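Local coordinates for protein esterase LipW (Mycobacterium marinum, PDB 3QH4) that probably hydrolyses ester bonds as a serine hydrolase of the alpha/beta hydrolase fold, with strict substrate selectivity, at residues V89-G94 and V120-R125; A167-A172 and Q190-P195; E129-A134 and Y226-T231. All blocks are in the same frame, centred on the assembly; numbering follows the deposited sequence.

Contact 1. Residues V89-G94 and V120-R125; sequences VYCHAG and VSVDYR
His92 and Tyr124 lie ring over ring past the ends of two parallel strands, in an offset stack with centroids 4.3 Å apart and planes 10° from parallel. NE2 of His92 sits over the CE1 side of the phenol, and Tyr124 OH gives a 2.7 Å hydrogen bond to the backbone O of His92, from above the carbonyl plane. In both residues CG lies between backbone N and carbonyl carbon (chi1 67° for His92), and from there the rings meet face to face. The imidazole is fixed at its edge: ND1 donates to Ala93 O at 2.7 Å, almost in the ring plane, while NE2 meets a water that also lies within hydrogen-bonding distance of Asp123 OD1 and Tyr124 O. A second water joins His92 N, Ser121 OG and Val122 O where the strands part. Behind this lies the parallel pairing, Tyr90 N to Val120 O at 2.8 Å and Val122 N to Tyr90 O at 2.9 Å. On one sheet face CG2 of Val122 packs on Val89 CG1 at 3.9 Å and on Cys91 SG; on the other, Tyr90 sends its hydroxyl to Asp104. The strands belong to one beta-alpha-beta unit, and His92 opens a His-Ala-Gly sequence that probably corresponds to the HGG oxyanion-hole motif of related esterases. Ala93 touches Ser166, the probable nucleophile; the ND1 bond and the stack together restrict imidazole rotation.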
ATOM      1  N   VAL A  89       0.289  10.734   2.124  1.00  5.22           N
ATOM      2  CA  VAL A  89       1.611  10.110   2.025  1.00  4.73           C
ATOM      3  C   VAL A  89       1.358   8.644   1.729  1.00  5.03           C
ATOM      4  O   VAL A  89       0.679   7.991   2.510  1.00  4.89           O
ATOM      5  CB  VAL A  89       2.411  10.261   3.336  1.00  4.68           C
ATOM      6  CG1 VAL A  89       3.675   9.399   3.302  1.00  5.37           C
ATOM      7  CG2 VAL A  89       2.729  11.767   3.564  1.00  6.39           C
ATOM      8  N   TYR A  90       1.876   8.155   0.598  1.00  5.14           N
ATOM      9  CA  TYR A  90       1.549   6.822   0.064  1.00  4.86           C
ATOM     10  C   TYR A  90       2.774   5.913   0.005  1.00  4.97           C
ATOM     11  O   TYR A  90       3.870   6.383  -0.377  1.00  5.28           O
ATOM     12  CB  TYR A  90       0.967   6.955  -1.362  1.00  5.12           C
ATOM     13  CG  TYR A  90       0.607   5.627  -1.971  1.00  4.69           C
ATOM     14  CD1 TYR A  90      -0.704   5.102  -1.812  1.00  5.44           C
ATOM     15  CD2 TYR A  90       1.547   4.900  -2.719  1.00  3.15           C
ATOM     16  CE1 TYR A  90      -1.028   3.871  -2.381  1.00  6.45           C
ATOM     17  CE2 TYR A  90       1.231   3.661  -3.293  1.00  3.10           C
ATOM     18  CZ  TYR A  90      -0.048   3.159  -3.107  1.00  5.75           C
ATOM     19  OH  TYR A  90      -0.384   1.939  -3.632  1.00  6.33           O
ATOM     20  N   CYS A  91       2.592   4.640   0.376  1.00  4.34           N
ATOM     21  CA  CYS A  91       3.654   3.605   0.295  1.00  4.21           C
ATOM     22  C   CYS A  91       3.190   2.455  -0.584  1.00  4.88           C
ATOM     23  O   CYS A  91       2.118   1.895  -0.349  1.00  5.18           O
ATOM     24  CB  CYS A  91       4.016   3.064   1.691  1.00  3.95           C
ATOM     25  SG  CYS A  91       4.828   4.297   2.674  1.00  6.30           S
ATOM     26  N   HIS A  92       3.998   2.132  -1.605  1.00  4.38           N
ATOM     27  CA  HIS A  92       3.649   1.124  -2.632  1.00  5.18           C
ATOM     28  C   HIS A  92       3.698  -0.351  -2.163  1.00  4.69           C
ATOM     29  O   HIS A  92       4.248  -0.672  -1.121  1.00  4.72           O
ATOM     30  CB  HIS A  92       4.572   1.297  -3.847  1.00  4.98           C
ATOM     31  CG  HIS A  92       6.010   0.968  -3.569  1.00  4.67           C
ATOM     32  ND1 HIS A  92       6.480  -0.328  -3.561  1.00  5.48           N
ATOM     33  CD2 HIS A  92       7.082   1.757  -3.305  1.00  6.22           C
ATOM     34  CE1 HIS A  92       7.773  -0.328  -3.282  1.00  5.83           C
ATOM     35  NE2 HIS A  92       8.164   0.930  -3.138  1.00  6.24           N
ATOM     36  N   ALA A  93       3.107  -1.219  -2.972  1.00  5.41           N
ATOM     37  CA  ALA A  93       3.065  -2.669  -2.764  1.00  4.29           C
ATOM     38  C   ALA A  93       4.385  -3.322  -3.136  1.00  5.11           C
ATOM     39  O   ALA A  93       5.246  -2.687  -3.774  1.00  5.72           O
ATOM     40  CB  ALA A  93       1.932  -3.256  -3.624  1.00  6.18           C
ATOM     41  N   GLY A  94       4.562  -4.598  -2.777  1.00  4.80           N
ATOM     42  CA  GLY A  94       5.801  -5.248  -3.193  1.00  4.66           C
ATOM     43  C   GLY A  94       6.358  -6.152  -2.120  1.00  5.62           C
ATOM     44  O   GLY A  94       7.499  -6.551  -2.218  1.00  6.34           O
ATOM     45  N   VAL A 120       2.159  12.059  -2.045  1.00  6.14           N
ATOM     46  CA  VAL A 120       3.629  11.940  -1.997  1.00  7.08           C
ATOM     47  C   VAL A 120       3.924  10.461  -1.797  1.00  6.39           C
ATOM     48  O   VAL A 120       3.632   9.903  -0.729  1.00  6.89           O
ATOM     49  CB  VAL A 120       4.245  12.811  -0.891  1.00  6.73           C
ATOM     50  CG1 VAL A 120       5.772  12.679  -0.814  1.00  7.24           C
ATOM     51  CG2 VAL A 120       3.867  14.292  -1.119  1.00  8.63           C
ATOM     52  N   SER A 121       4.512   9.846  -2.831  1.00  6.38           N
ATOM     53  CA  SER A 121       4.790   8.411  -2.819  1.00  6.54           C
ATOM     54  C   SER A 121       6.239   8.191  -2.371  1.00  6.06           C
ATOM     55  O   SER A 121       7.165   8.846  -2.899  1.00  7.00           O
ATOM     56  CB  SER A 121       4.545   7.830  -4.221  1.00  5.89           C
ATOM     57  OG  SER A 121       4.901   6.462  -4.263  1.00  5.45           O
ATOM     58  N   VAL A 122       6.418   7.259  -1.428  1.00  5.17           N
ATOM     59  CA  VAL A 122       7.719   7.027  -0.769  1.00  5.49           C
ATOM     60  C   VAL A 122       8.516   5.906  -1.442  1.00  6.16           C
ATOM     61  O   VAL A 122       8.013   4.771  -1.555  1.00  5.19           O
ATOM     62  CB  VAL A 122       7.522   6.652   0.731  1.00  5.56           C
ATOM     63  CG1 VAL A 122       8.892   6.461   1.440  1.00  6.06           C
ATOM     64  CG2 VAL A 122       6.701   7.673   1.467  1.00  6.42           C
ATOM     65  N   ASP A 123       9.735   6.208  -1.890  1.00  5.25           N
ATOM     66  CA  ASP A 123      10.602   5.157  -2.443  1.00  5.98           C
ATOM     67  C   ASP A 123      11.413   4.596  -1.283  1.00  6.41           C
ATOM     68  O   ASP A 123      12.606   4.934  -1.121  1.00  6.48           O
ATOM     69  CB  ASP A 123      11.545   5.739  -3.512  1.00  6.67           C
ATOM     70  CG  ASP A 123      12.283   4.682  -4.299  1.00  9.80           C
ATOM     71  OD1 ASP A 123      11.940   3.492  -4.222  1.00 11.63           O
ATOM     72  OD2 ASP A 123      13.228   5.067  -5.041  1.00 12.38           O
ATOM     73  N   TYR A 124      10.756   3.766  -0.466  1.00  5.54           N
ATOM     74  CA  TYR A 124      11.396   3.218   0.730  1.00  6.08           C
ATOM     75  C   TYR A 124      12.387   2.099   0.442  1.00  6.02           C
ATOM     76  O   TYR A 124      12.285   1.387  -0.576  1.00  7.06           O
ATOM     77  CB  TYR A 124      10.327   2.736   1.720  1.00  5.98           C
ATOM     78  CG  TYR A 124       9.364   1.701   1.178  1.00  5.74           C
ATOM     79  CD1 TYR A 124       8.090   2.073   0.700  1.00  5.08           C
ATOM     80  CD2 TYR A 124       9.709   0.355   1.154  1.00  6.05           C
ATOM     81  CE1 TYR A 124       7.174   1.092   0.236  1.00  5.15           C
ATOM     82  CE2 TYR A 124       8.809  -0.629   0.703  1.00  5.61           C
ATOM     83  CZ  TYR A 124       7.547  -0.245   0.250  1.00  5.32           C
ATOM     84  OH  TYR A 124       6.687  -1.196  -0.197  1.00  7.92           O
ATOM     85  N   ARG A 125      13.354   1.954   1.348  1.00  5.34           N
ATOM     86  CA  ARG A 125      14.367   0.912   1.229  1.00  5.81           C
ATOM     87  C   ARG A 125      13.728  -0.465   1.412  1.00  5.85           C
ATOM     88  O   ARG A 125      12.714  -0.607   2.141  1.00  5.71           O
ATOM     89  CB  ARG A 125      15.486   1.114   2.255  1.00  5.96           C
ATOM     90  CG  ARG A 125      16.463   2.278   1.869  1.00  7.59           C
ATOM     91  CD  ARG A 125      17.375   2.641   3.052  1.00  7.33           C
ATOM     92  NE  ARG A 125      16.567   3.134   4.173  1.00  5.81           N
ATOM     93  CZ  ARG A 125      16.950   3.071   5.450  1.00  4.38           C
ATOM     94  NH1 ARG A 125      18.148   2.569   5.775  1.00  4.99           N
ATOM     95  NH2 ARG A 125      16.137   3.512   6.408  1.00  4.74           N
TER
HETATM   96  O   HOH W   1       5.501   4.301  -2.591  1.00  2.71           O
HETATM   97  O   HOH W   2      10.743   1.616  -2.748  1.00  6.64           O

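Contact 2. Residues A167-A172 and Q190-P195; sequences AGATLA and QLLHQP
Ala169 and Ala172 turn their methyl groups from one side of helix 167-172 onto Leu192 and Pro195 of 190-195. The Ala169 methyl meets the flank of the proline ring, CB to CB at 3.5 Å. Beside it Leu192 places CG anti to its carbonyl carbon (chi1 -50°), and its CD2 branch reaches the helix. There CD2 lies 4.1 Å from Ala172 CB and equally close to Ala169 CB, one methyl touching two alanines a turn apart, and comes within 3.6 Å of Ala169 O. Such short side chains let the axis of 167-172 come within 7.6 Å of that of strand 190-193, the two running nearly antiparallel at 157°. This is the return of a beta-alpha-beta crossover, strand 160-165, helix 167-181, strand 189-193. Sequence and geometry at Gly164, Ser166 and Gly168 fit a nucleophile elbow, with Ser166 the probable nucleophile. Gln194 NE2 hydrogen-bonds Ser165 OG and its OE1 Gly289 N, next to the putative triad histidine His288. The interface is made mainly by aliphatic carbons, with carbonyl oxygens touching methyl groups, which implies a fit governed by shape and burial, while the polar ends of His193 (to Thr253 and Asp291) and Gln194 find partners beyond the two segments.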
ATOM      1  N   ALA A 167       2.049  -4.559   1.426  1.00  2.96           N
ATOM      2  CA  ALA A 167       3.121  -4.217   2.385  1.00  3.64           C
ATOM      3  C   ALA A 167       3.256  -2.701   2.591  1.00  3.92           C
ATOM      4  O   ALA A 167       3.623  -2.226   3.683  1.00  3.72           O
ATOM      5  CB  ALA A 167       4.440  -4.818   1.873  1.00  2.98           C
ATOM      6  N   GLY A 168       2.995  -1.898   1.564  1.00  4.69           N
ATOM      7  CA  GLY A 168       2.968  -0.440   1.785  1.00  3.59           C
ATOM      8  C   GLY A 168       1.884   0.019   2.741  1.00  3.87           C
ATOM      9  O   GLY A 168       2.040   1.019   3.448  1.00  4.68           O
ATOM     10  N   ALA A 169       0.762  -0.693   2.758  1.00  3.79           N
ATOM     11  CA  ALA A 169      -0.293  -0.369   3.730  1.00  3.23           C
ATOM     12  C   ALA A 169       0.131  -0.697   5.155  1.00  3.53           C
ATOM     13  O   ALA A 169      -0.293  -0.030   6.075  1.00  4.79           O
ATOM     14  CB  ALA A 169      -1.638  -1.050   3.337  1.00  2.78           C
ATOM     15  N   THR A 170       1.017  -1.677   5.314  1.00  3.99           N
ATOM     16  CA  THR A 170       1.601  -2.002   6.631  1.00  2.95           C
ATOM     17  C   THR A 170       2.329  -0.771   7.150  1.00  4.17           C
ATOM     18  O   THR A 170       2.170  -0.378   8.320  1.00  5.22           O
ATOM     19  CB  THR A 170       2.605  -3.179   6.515  1.00  4.15           C
ATOM     20  OG1 THR A 170       2.049  -4.211   5.674  1.00  3.02           O
ATOM     21  CG2 THR A 170       2.873  -3.760   7.904  1.00  4.35           C
ATOM     22  N   LEU A 171       3.111  -0.159   6.267  1.00  2.98           N
ATOM     23  CA  LEU A 171       3.862   1.048   6.634  1.00  3.92           C
ATOM     24  C   LEU A 171       2.891   2.213   6.911  1.00  3.48           C
ATOM     25  O   LEU A 171       3.080   2.950   7.878  1.00  4.49           O
ATOM     26  CB  LEU A 171       4.839   1.425   5.540  1.00  4.19           C
ATOM     27  CG  LEU A 171       5.811   0.327   5.106  1.00  4.10           C
ATOM     28  CD1 LEU A 171       6.613   0.808   3.859  1.00  5.17           C
ATOM     29  CD2 LEU A 171       6.763  -0.120   6.263  1.00  6.33           C
ATOM     30  N   ALA A 172       1.859   2.382   6.070  1.00  3.03           N
ATOM     31  CA  ALA A 172       0.873   3.427   6.288  1.00  4.53           C
ATOM     32  C   ALA A 172       0.201   3.262   7.642  1.00  5.67           C
ATOM     33  O   ALA A 172      -0.037   4.234   8.340  1.00  6.66           O
ATOM     34  CB  ALA A 172      -0.188   3.406   5.182  1.00  4.10           C
ATOM     35  N   GLN A 190      -6.772   7.141   7.069  1.00  4.95           N
ATOM     36  CA  GLN A 190      -5.843   6.117   6.551  1.00  5.09           C
ATOM     37  C   GLN A 190      -6.546   5.248   5.520  1.00  5.02           C
ATOM     38  O   GLN A 190      -7.654   4.726   5.756  1.00  4.62           O
ATOM     39  CB  GLN A 190      -5.232   5.252   7.681  1.00  6.81           C
ATOM     40  CG  GLN A 190      -6.221   4.446   8.524  1.00  9.51           C
ATOM     41  CD  GLN A 190      -5.518   3.573   9.585  1.00  8.36           C
ATOM     42  OE1 GLN A 190      -4.445   2.992   9.349  1.00  8.49           O
ATOM     43  NE2 GLN A 190      -6.094   3.552  10.782  1.00 12.97           N
ATOM     44  N   LEU A 191      -5.867   5.026   4.404  1.00  4.29           N
ATOM     45  CA  LEU A 191      -6.456   4.229   3.318  1.00  3.74           C
ATOM     46  C   LEU A 191      -5.572   3.008   3.114  1.00  4.49           C
ATOM     47  O   LEU A 191      -4.391   3.133   2.763  1.00  4.01           O
ATOM     48  CB  LEU A 191      -6.533   5.087   2.041  1.00  4.61           C
ATOM     49  CG  LEU A 191      -7.188   4.435   0.823  1.00  4.89           C
ATOM     50  CD1 LEU A 191      -7.914   5.512   0.011  1.00  7.74           C
ATOM     51  CD2 LEU A 191      -6.121   3.728  -0.020  1.00  6.63           C
ATOM     52  N   LEU A 192      -6.117   1.846   3.455  1.00  2.81           N
ATOM     53  CA  LEU A 192      -5.333   0.599   3.477  1.00  3.71           C
ATOM     54  C   LEU A 192      -5.912  -0.342   2.414  1.00  4.60           C
ATOM     55  O   LEU A 192      -6.959  -0.993   2.623  1.00  4.99           O
ATOM     56  CB  LEU A 192      -5.375  -0.055   4.867  1.00  3.93           C
ATOM     57  CG  LEU A 192      -5.045   0.837   6.063  1.00  4.84           C
ATOM     58  CD1 LEU A 192      -5.244   0.082   7.371  1.00  5.73           C
ATOM     59  CD2 LEU A 192      -3.600   1.363   5.991  1.00  4.89           C
ATOM     60  N   HIS A 193      -5.248  -0.391   1.269  1.00  3.59           N
ATOM     61  CA  HIS A 193      -5.666  -1.329   0.229  1.00  3.47           C
ATOM     62  C   HIS A 193      -4.950  -2.675   0.347  1.00  3.73           C
ATOM     63  O   HIS A 193      -3.717  -2.736   0.380  1.00  3.24           O
ATOM     64  CB  HIS A 193      -5.502  -0.710  -1.178  1.00  4.23           C
ATOM     65  CG  HIS A 193      -5.864  -1.650  -2.289  1.00  3.21           C
ATOM     66  ND1 HIS A 193      -7.033  -2.383  -2.288  1.00  4.17           N
ATOM     67  CD2 HIS A 193      -5.220  -1.964  -3.442  1.00  2.75           C
ATOM     68  CE1 HIS A 193      -7.085  -3.125  -3.384  1.00  3.41           C
ATOM     69  NE2 HIS A 193      -5.993  -2.899  -4.093  1.00  4.17           N
ATOM     70  N   GLN A 194      -5.765  -3.733   0.373  1.00  3.58           N
ATOM     71  CA  GLN A 194      -5.330  -5.132   0.528  1.00  3.91           C
ATOM     72  C   GLN A 194      -4.095  -5.236   1.453  1.00  3.36           C
ATOM     73  O   GLN A 194      -3.079  -5.821   1.053  1.00  3.92           O
ATOM     74  CB  GLN A 194      -5.104  -5.776  -0.875  1.00  3.62           C
ATOM     75  CG  GLN A 194      -4.100  -4.985  -1.741  1.00  3.78           C
ATOM     76  CD  GLN A 194      -3.886  -5.511  -3.137  1.00  3.30           C
ATOM     77  OE1 GLN A 194      -4.622  -6.370  -3.621  1.00  4.01           O
ATOM     78  NE2 GLN A 194      -2.873  -4.967  -3.812  1.00  8.00           N
ATOM     79  N   PRO A 195      -4.202  -4.685   2.681  1.00  3.65           N
ATOM     80  CA  PRO A 195      -3.017  -4.564   3.559  1.00  3.67           C
ATOM     81  C   PRO A 195      -2.469  -5.872   4.127  1.00  3.81           C
ATOM     82  O   PRO A 195      -3.214  -6.808   4.443  1.00  3.58           O
ATOM     83  CB  PRO A 195      -3.506  -3.678   4.705  1.00  3.25           C
ATOM     84  CG  PRO A 195      -5.026  -3.988   4.811  1.00  3.02           C
ATOM     85  CD  PRO A 195      -5.418  -4.133   3.329  1.00  2.91           C
TER

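Contact 3. Residues E129-A134 and Y226-T231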
ATOM      1  N   GLU A 129      17.711  -6.657   2.107  1.00 10.75           N
ATOM      2  CA  GLU A 129      18.916  -5.862   2.334  1.00 11.47           C
ATOM      3  C   GLU A 129      18.692  -4.845   3.455  1.00 11.14           C
ATOM      4  O   GLU A 129      19.608  -4.533   4.240  1.00 12.13           O
ATOM      5  CB  GLU A 129      19.351  -5.129   1.057  1.00 11.83           C
ATOM      6  CG  GLU A 129      19.741  -6.045  -0.136  1.00 14.14           C
ATOM      7  CD  GLU A 129      18.555  -6.403  -1.056  1.00 17.56           C
ATOM      8  OE1 GLU A 129      17.387  -6.160  -0.677  1.00 13.72           O
ATOM      9  OE2 GLU A 129      18.797  -6.928  -2.169  1.00 18.85           O
ATOM     10  N   HIS A 130      17.461  -4.357   3.550  1.00  9.86           N
ATOM     11  CA  HIS A 130      17.120  -3.356   4.540  1.00  9.40           C
ATOM     12  C   HIS A 130      15.824  -3.755   5.241  1.00  8.41           C
ATOM     13  O   HIS A 130      14.758  -3.251   4.914  1.00  9.20           O
ATOM     14  CB  HIS A 130      16.972  -1.980   3.876  1.00  9.04           C
ATOM     15  CG  HIS A 130      18.173  -1.564   3.095  1.00 10.76           C
ATOM     16  ND1 HIS A 130      19.339  -1.144   3.701  1.00 14.03           N
ATOM     17  CD2 HIS A 130      18.414  -1.543   1.763  1.00 13.09           C
ATOM     18  CE1 HIS A 130      20.242  -0.867   2.776  1.00 13.69           C
ATOM     19  NE2 HIS A 130      19.708  -1.094   1.592  1.00 13.06           N
ATOM     20  N   PRO A 131      15.926  -4.666   6.208  1.00  8.95           N
ATOM     21  CA  PRO A 131      14.728  -5.136   6.891  1.00  8.37           C
ATOM     22  C   PRO A 131      14.125  -4.102   7.836  1.00  6.90           C
ATOM     23  O   PRO A 131      14.643  -2.968   7.994  1.00  7.12           O
ATOM     24  CB  PRO A 131      15.213  -6.378   7.664  1.00  9.57           C
ATOM     25  CG  PRO A 131      16.665  -6.384   7.625  1.00 11.22           C
ATOM     26  CD  PRO A 131      17.159  -5.343   6.665  1.00  9.20           C
ATOM     27  N   TYR A 132      13.018  -4.472   8.460  1.00  5.18           N
ATOM     28  CA  TYR A 132      12.401  -3.640   9.501  1.00  5.12           C
ATOM     29  C   TYR A 132      13.499  -3.146  10.466  1.00  6.22           C
ATOM     30  O   TYR A 132      14.378  -3.932  10.849  1.00  6.90           O
ATOM     31  CB  TYR A 132      11.392  -4.485  10.258  1.00  5.44           C
ATOM     32  CG  TYR A 132      10.877  -3.801  11.477  1.00  6.03           C
ATOM     33  CD1 TYR A 132       9.834  -2.874  11.378  1.00  5.95           C
ATOM     34  CD2 TYR A 132      11.491  -3.994  12.723  1.00  7.97           C
ATOM     35  CE1 TYR A 132       9.399  -2.177  12.520  1.00  9.86           C
ATOM     36  CE2 TYR A 132      11.038  -3.347  13.851  1.00  9.58           C
ATOM     37  CZ  TYR A 132       9.991  -2.445  13.751  1.00 10.80           C
ATOM     38  OH  TYR A 132       9.559  -1.771  14.900  1.00 12.79           O
ATOM     39  N   PRO A 133      13.475  -1.854  10.848  1.00  6.74           N
ATOM     40  CA  PRO A 133      12.493  -0.819  10.527  1.00  6.74           C
ATOM     41  C   PRO A 133      12.900   0.147   9.399  1.00  5.96           C
ATOM     42  O   PRO A 133      12.473   1.285   9.430  1.00  5.47           O
ATOM     43  CB  PRO A 133      12.429  -0.036  11.851  1.00  8.15           C
ATOM     44  CG  PRO A 133      13.916  -0.029  12.295  1.00  7.08           C
ATOM     45  CD  PRO A 133      14.435  -1.394  11.887  1.00  7.68           C
ATOM     46  N   ALA A 134      13.697  -0.270   8.415  1.00  4.38           N
ATOM     47  CA  ALA A 134      14.245   0.702   7.463  1.00  5.25           C
ATOM     48  C   ALA A 134      13.170   1.446   6.651  1.00  4.60           C
ATOM     49  O   ALA A 134      13.155   2.673   6.593  1.00  5.60           O
ATOM     50  CB  ALA A 134      15.285   0.028   6.527  1.00  4.07           C
ATOM     51  N   TYR A 226      11.476  -9.566   5.884  1.00  6.79           N
ATOM     52  CA  TYR A 226      11.219  -8.268   6.484  1.00  5.61           C
ATOM     53  C   TYR A 226      11.684  -8.215   7.932  1.00  6.42           C
ATOM     54  O   TYR A 226      12.310  -7.236   8.339  1.00  6.32           O
ATOM     55  CB  TYR A 226       9.714  -7.997   6.455  1.00  5.68           C
ATOM     56  CG  TYR A 226       9.339  -6.622   6.923  1.00  5.67           C
ATOM     57  CD1 TYR A 226       9.951  -5.492   6.380  1.00  4.20           C
ATOM     58  CD2 TYR A 226       8.355  -6.441   7.883  1.00  5.09           C
ATOM     59  CE1 TYR A 226       9.613  -4.212   6.799  1.00  5.94           C
ATOM     60  CE2 TYR A 226       7.995  -5.164   8.306  1.00  4.00           C
ATOM     61  CZ  TYR A 226       8.604  -4.052   7.737  1.00  4.90           C
ATOM     62  OH  TYR A 226       8.209  -2.798   8.153  1.00  6.12           O
ATOM     63  N   LEU A 227      11.352  -9.250   8.710  1.00  5.78           N
ATOM     64  CA  LEU A 227      11.729  -9.251  10.135  1.00  7.36           C
ATOM     65  C   LEU A 227      13.198  -9.562  10.373  1.00  7.78           C
ATOM     66  O   LEU A 227      13.765  -9.124  11.371  1.00  8.47           O
ATOM     67  CB  LEU A 227      10.854 -10.205  10.936  1.00  6.85           C
ATOM     68  CG  LEU A 227       9.388  -9.745  11.069  1.00  6.38           C
ATOM     69  CD1 LEU A 227       8.564 -10.912  11.652  1.00  7.49           C
ATOM     70  CD2 LEU A 227       9.230  -8.538  11.949  1.00 10.91           C
ATOM     71  N   ALA A 228      13.792 -10.322   9.465  1.00  8.26           N
ATOM     72  CA  ALA A 228      15.209 -10.727   9.545  1.00  8.94           C
ATOM     73  C   ALA A 228      15.587 -11.177  10.972  1.00 10.11           C
ATOM     74  O   ALA A 228      16.554 -10.663  11.575  1.00 10.46           O
ATOM     75  CB  ALA A 228      16.122  -9.609   9.044  1.00  8.63           C
ATOM     76  N   GLY A 229      14.809 -12.125  11.509  1.00  9.18           N
ATOM     77  CA  GLY A 229      15.081 -12.721  12.826  1.00  9.71           C
ATOM     78  C   GLY A 229      14.616 -11.936  14.036  1.00 10.09           C
ATOM     79  O   GLY A 229      14.803 -12.375  15.181  1.00 10.86           O
ATOM     80  N   GLN A 230      14.072 -10.743  13.809  1.00  9.30           N
ATOM     81  CA  GLN A 230      13.533  -9.923  14.898  1.00  9.72           C
ATOM     82  C   GLN A 230      12.213 -10.464  15.346  1.00 10.79           C
ATOM     83  O   GLN A 230      11.417 -10.966  14.531  1.00 10.71           O
ATOM     84  CB  GLN A 230      13.375  -8.471  14.483  1.00 10.54           C
ATOM     85  CG  GLN A 230      14.741  -7.828  14.189  1.00 11.97           C
ATOM     86  CD  GLN A 230      14.570  -6.473  13.562  1.00 16.22           C
ATOM     87  OE1 GLN A 230      14.349  -5.473  14.271  1.00 18.22           O
ATOM     88  NE2 GLN A 230      14.585  -6.432  12.220  1.00 14.49           N
ATOM     89  N   THR A 231      11.986 -10.397  16.647  1.00  9.63           N
ATOM     90  CA  THR A 231      10.744 -10.936  17.176  1.00 10.83           C
ATOM     91  C   THR A 231       9.605  -9.991  16.767  1.00  9.40           C
ATOM     92  O   THR A 231       9.727  -8.763  16.928  1.00 10.73           O
ATOM     93  CB  THR A 231      10.831 -11.110  18.692  1.00 11.25           C
ATOM     94  OG1 THR A 231      11.960 -11.956  18.983  1.00 13.29           O
ATOM     95  CG2 THR A 231       9.580 -11.820  19.202  1.00 11.21           C
TER
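Tyr132 is gripped through its backbone at both ends by 226-231. Its N-H bonds to Tyr226 O at 2.9 Å, in the plane of that carbonyl, and its own O accepts from Gln230 NE2 at 2.9 Å, along a nearly straight line of 171° at the hydrogen. The same NE2 also donates to Leu227 O in a more bent bond, so the amide is held against its own turn while it reaches across to Tyr132. Leu227 O takes a second bond from Gln230 N, and the two donors arrive from opposite faces of its plane. That backbone bond closes a type I' turn from Leu227 to Gln230, with Ala228 and Gly229 at positive phi as the chain leaves helix 216-227. The partner segment is the loop that follows strand 118-122 in the alpha/beta hydrolase fold; its cis peptide before Pro133 leads into helix 134-148, where Pro133 is the N-cap residue. Tyr132 CG is anti to its backbone N (chi1 170°), and CB sits over the face of the Tyr226 ring in a CH-pi contact, 3.9 Å from the centroid. The Tyr132 ring turns its CD1 edge toward that face, in an offset edge-to-face pair with planes at 73°. Its CD2 edge meets Gln230 OE1 at 3.6 Å, near the ring plane. Farther out, Pro131 CG packs on Ala228 CB at 3.6 Å, while the Tyr226 ring stacks with Phe96.

Overall arrangement
Contacts 1 and 2 are buried and both reach the same central sheet, contact 1 between two of its strands and contact 2 between a strand and the helix that covers it, whereas contact 3 lies at the surface, about 17 to 18 Å from them between centres, and joins a loop to a helix end. Their chemistry follows their place: strand pairing, ring stacking and bound waters in contact 1, aliphatic close packing in contact 2, backbone and amide bonds around aromatic rings in contact 3. The three still touch. Cys91 and Tyr124 pack on Gly168 and Leu171, and Leu171 carries CD2 to the hydroxyl of Tyr226, linking the interior to the helix end of contact 3.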